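Local coordinates for protein dTDP-glucose 4,6-dehydratase (Klebsiella pneumoniae, PDB 5U4Q) that probably catalyses the NAD-dependent conversion of dTDP-glucose to dTDP-4-dehydro-6-deoxyglucose with loss of water, at residues F17-R22 and E228-V233. Numbering follows the deposited sequence. Where two conformers were deposited one is given.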
loop_
_atom_site.group_PDB
_atom_site.type_symbol
_atom_site.label_atom_id
_atom_site.label_comp_id
_atom_site.label_asym_id
_atom_site.label_seq_id
_atom_site.Cartn_x
_atom_site.Cartn_y
_atom_site.Cartn_z
ATOM N N PHE A 17 9.726 19.521 -11.887
ATOM C CA PHE A 17 10.388 20.546 -12.697
ATOM C C PHE A 17 11.207 21.470 -11.786
ATOM O O PHE A 17 12.394 21.732 -12.013
ATOM C CB PHE A 17 9.371 21.377 -13.488
ATOM C CG PHE A 17 9.891 22.712 -13.890
ATOM C CD1 PHE A 17 10.899 22.828 -14.848
ATOM C CD2 PHE A 17 9.408 23.869 -13.306
ATOM C CE1 PHE A 17 11.399 24.061 -15.196
ATOM C CE2 PHE A 17 9.901 25.104 -13.665
ATOM C CZ PHE A 17 10.906 25.200 -14.608
ATOM N N HIS A 18 10.569 22.002 -10.744
ATOM C CA HIS A 18 11.260 22.899 -9.854
ATOM C C HIS A 18 12.449 22.293 -9.128
ATOM O O HIS A 18 13.478 22.966 -8.955
ATOM C CB HIS A 18 10.279 23.520 -8.837
ATOM C CG HIS A 18 9.370 24.548 -9.415
ATOM N ND1 HIS A 18 9.675 25.894 -9.444
ATOM C CD2 HIS A 18 8.134 24.426 -9.953
ATOM C CE1 HIS A 18 8.652 26.552 -9.968
ATOM N NE2 HIS A 18 7.713 25.690 -10.295
ATOM N N ILE A 19 12.332 21.026 -8.737
ATOM C CA ILE A 19 13.432 20.353 -8.065
ATOM C C ILE A 19 14.577 20.164 -9.068
ATOM O O ILE A 19 15.719 20.487 -8.765
ATOM C CB ILE A 19 13.005 18.996 -7.457
ATOM C CG1 ILE A 19 11.933 19.200 -6.370
ATOM C CG2 ILE A 19 14.216 18.246 -6.893
ATOM C CD1 ILE A 19 12.342 20.061 -5.244
ATOM N N ALA A 20 14.254 19.684 -10.268
ATOM C CA ALA A 20 15.317 19.496 -11.283
ATOM C C ALA A 20 16.013 20.824 -11.594
ATOM O O ALA A 20 17.241 20.896 -11.679
ATOM C CB ALA A 20 14.726 18.925 -12.533
ATOM N N GLN A 21 15.233 21.892 -11.767
ATOM C CA GLN A 21 15.812 23.197 -12.088
ATOM C C GLN A 21 16.789 23.668 -10.980
ATOM O O GLN A 21 17.886 24.166 -11.259
ATOM C CB GLN A 21 14.683 24.219 -12.287
ATOM C CG GLN A 21 15.146 25.620 -12.626
ATOM C CD GLN A 21 13.966 26.544 -12.789
ATOM O OE1 GLN A 21 13.177 26.779 -11.826
ATOM N NE2 GLN A 21 13.808 27.060 -13.982
ATOM N N ARG A 22 16.385 23.512 -9.725
ATOM C CA ARG A 22 17.229 23.921 -8.612
ATOM C C ARG A 22 18.520 23.102 -8.568
ATOM O O ARG A 22 19.610 23.643 -8.356
ATOM C CB ARG A 22 16.454 23.818 -7.295
ATOM C CG ARG A 22 17.260 24.102 -6.054
ATOM C CD ARG A 22 17.818 25.520 -5.973
ATOM N NE ARG A 22 18.628 25.650 -4.766
ATOM C CZ ARG A 22 18.153 25.957 -3.556
ATOM N NH1 ARG A 22 16.866 26.213 -3.375
ATOM N NH2 ARG A 22 18.973 26.010 -2.522
ATOM N N GLU A 228 13.367 24.469 -1.400
ATOM C CA GLU A 228 14.467 24.648 -0.451
ATOM C C GLU A 228 14.500 23.484 0.537
ATOM O O GLU A 228 15.574 22.933 0.799
ATOM C CB GLU A 228 14.326 25.989 0.282
ATOM C CG GLU A 228 15.474 26.301 1.225
ATOM C CD GLU A 228 16.814 26.412 0.526
ATOM O OE1 GLU A 228 16.857 26.846 -0.638
ATOM O OE2 GLU A 228 17.842 26.090 1.170
ATOM N N ALA A 229 13.336 23.107 1.065
ATOM C CA ALA A 229 13.274 21.999 2.034
ATOM C C ALA A 229 13.699 20.668 1.427
ATOM O O ALA A 229 14.462 19.893 2.029
ATOM C CB ALA A 229 11.876 21.871 2.577
ATOM N N VAL A 230 13.182 20.370 0.251
ATOM C CA VAL A 230 13.497 19.103 -0.384
ATOM C C VAL A 230 14.972 19.003 -0.709
ATOM O O VAL A 230 15.576 17.953 -0.517
ATOM C CB VAL A 230 12.632 18.897 -1.645
ATOM C CG1 VAL A 230 13.056 17.672 -2.441
ATOM C CG2 VAL A 230 11.167 18.808 -1.259
ATOM N N VAL A 231 15.562 20.074 -1.230
ATOM C CA VAL A 231 16.976 20.011 -1.600
ATOM C C VAL A 231 17.836 19.834 -0.329
ATOM O O VAL A 231 18.825 19.070 -0.358
ATOM C CB VAL A 231 17.384 21.181 -2.525
ATOM C CG1 VAL A 231 18.891 21.198 -2.741
ATOM C CG2 VAL A 231 16.645 21.067 -3.861
ATOM N N ARG A 232 17.449 20.453 0.788
ATOM C CA ARG A 232 18.155 20.240 2.089
ATOM C C ARG A 232 17.975 18.777 2.561
ATOM O O ARG A 232 18.946 18.142 2.982
ATOM C CB ARG A 232 17.692 21.200 3.181
ATOM C CG ARG A 232 18.077 22.642 2.910
ATOM C CD ARG A 232 17.715 23.570 4.031
ATOM N NE ARG A 232 18.043 24.956 3.656
ATOM C CZ ARG A 232 18.416 25.907 4.506
ATOM N NH1 ARG A 232 18.557 25.659 5.807
ATOM N NH2 ARG A 232 18.682 27.127 4.040
ATOM N N VAL A 233 16.755 18.252 2.471
ATOM C CA VAL A 233 16.488 16.877 2.895
ATOM C C VAL A 233 17.290 15.863 2.098
ATOM O O VAL A 233 17.742 14.866 2.664
ATOM C CB VAL A 233 14.984 16.519 2.823
ATOM C CG1 VAL A 233 14.733 15.011 2.958
ATOM C CG2 VAL A 233 14.224 17.270 3.891
#
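R22 and E228 join two helices of the NAD-binding Rossmann fold through a salt bridge in which the arginine, in the conformer described (a second is deposited), meets the carboxylate end-on and spends two nitrogens on one oxygen. R22 NH1 lies 2.8 Å from E228 OE1 and NH2 lies 3.0 Å from the same atom. OE1 lies in the guanidinium plane, whereas the donors reach its syn side from above one face of the carboxylate, whose plane is turned 31° from that of the guanidinium. The second oxygen works within its own helix: one turn on, R232 NE donates to the anti lone pair of E228 OE2 over 2.7 Å in a fairly straight bond. One carboxylate, each oxygen taken by a different arginine, thus ties R22 of one helix to R232 of the other in a salt-bridge network. R22 NE is paired with E26, also one turn on, so acidic groups meet the guanidinium at both NE and its far end, which should limit its rotation.

Here the charged network borders an apolar seam between helix 14-25, which follows the first strand of the fold, and helix 223-234. Their 17-22 and 228-233 segments cross at -60°, the axes approaching to 10.3 Å. With R22 CG anti to the backbone N (chi1 175°), that methylene rests against V231 CG2 at 3.8 Å, and the bend at chi2 then carries the guanidinium to E228. Deeper, the I19 side chain, whose CG1 is anti to the carbonyl carbon, crosses V230, which also touches L179 of the central sheet, nearly perpendicularly, bringing I19 CD1 to 3.8 Å from V230 CG1.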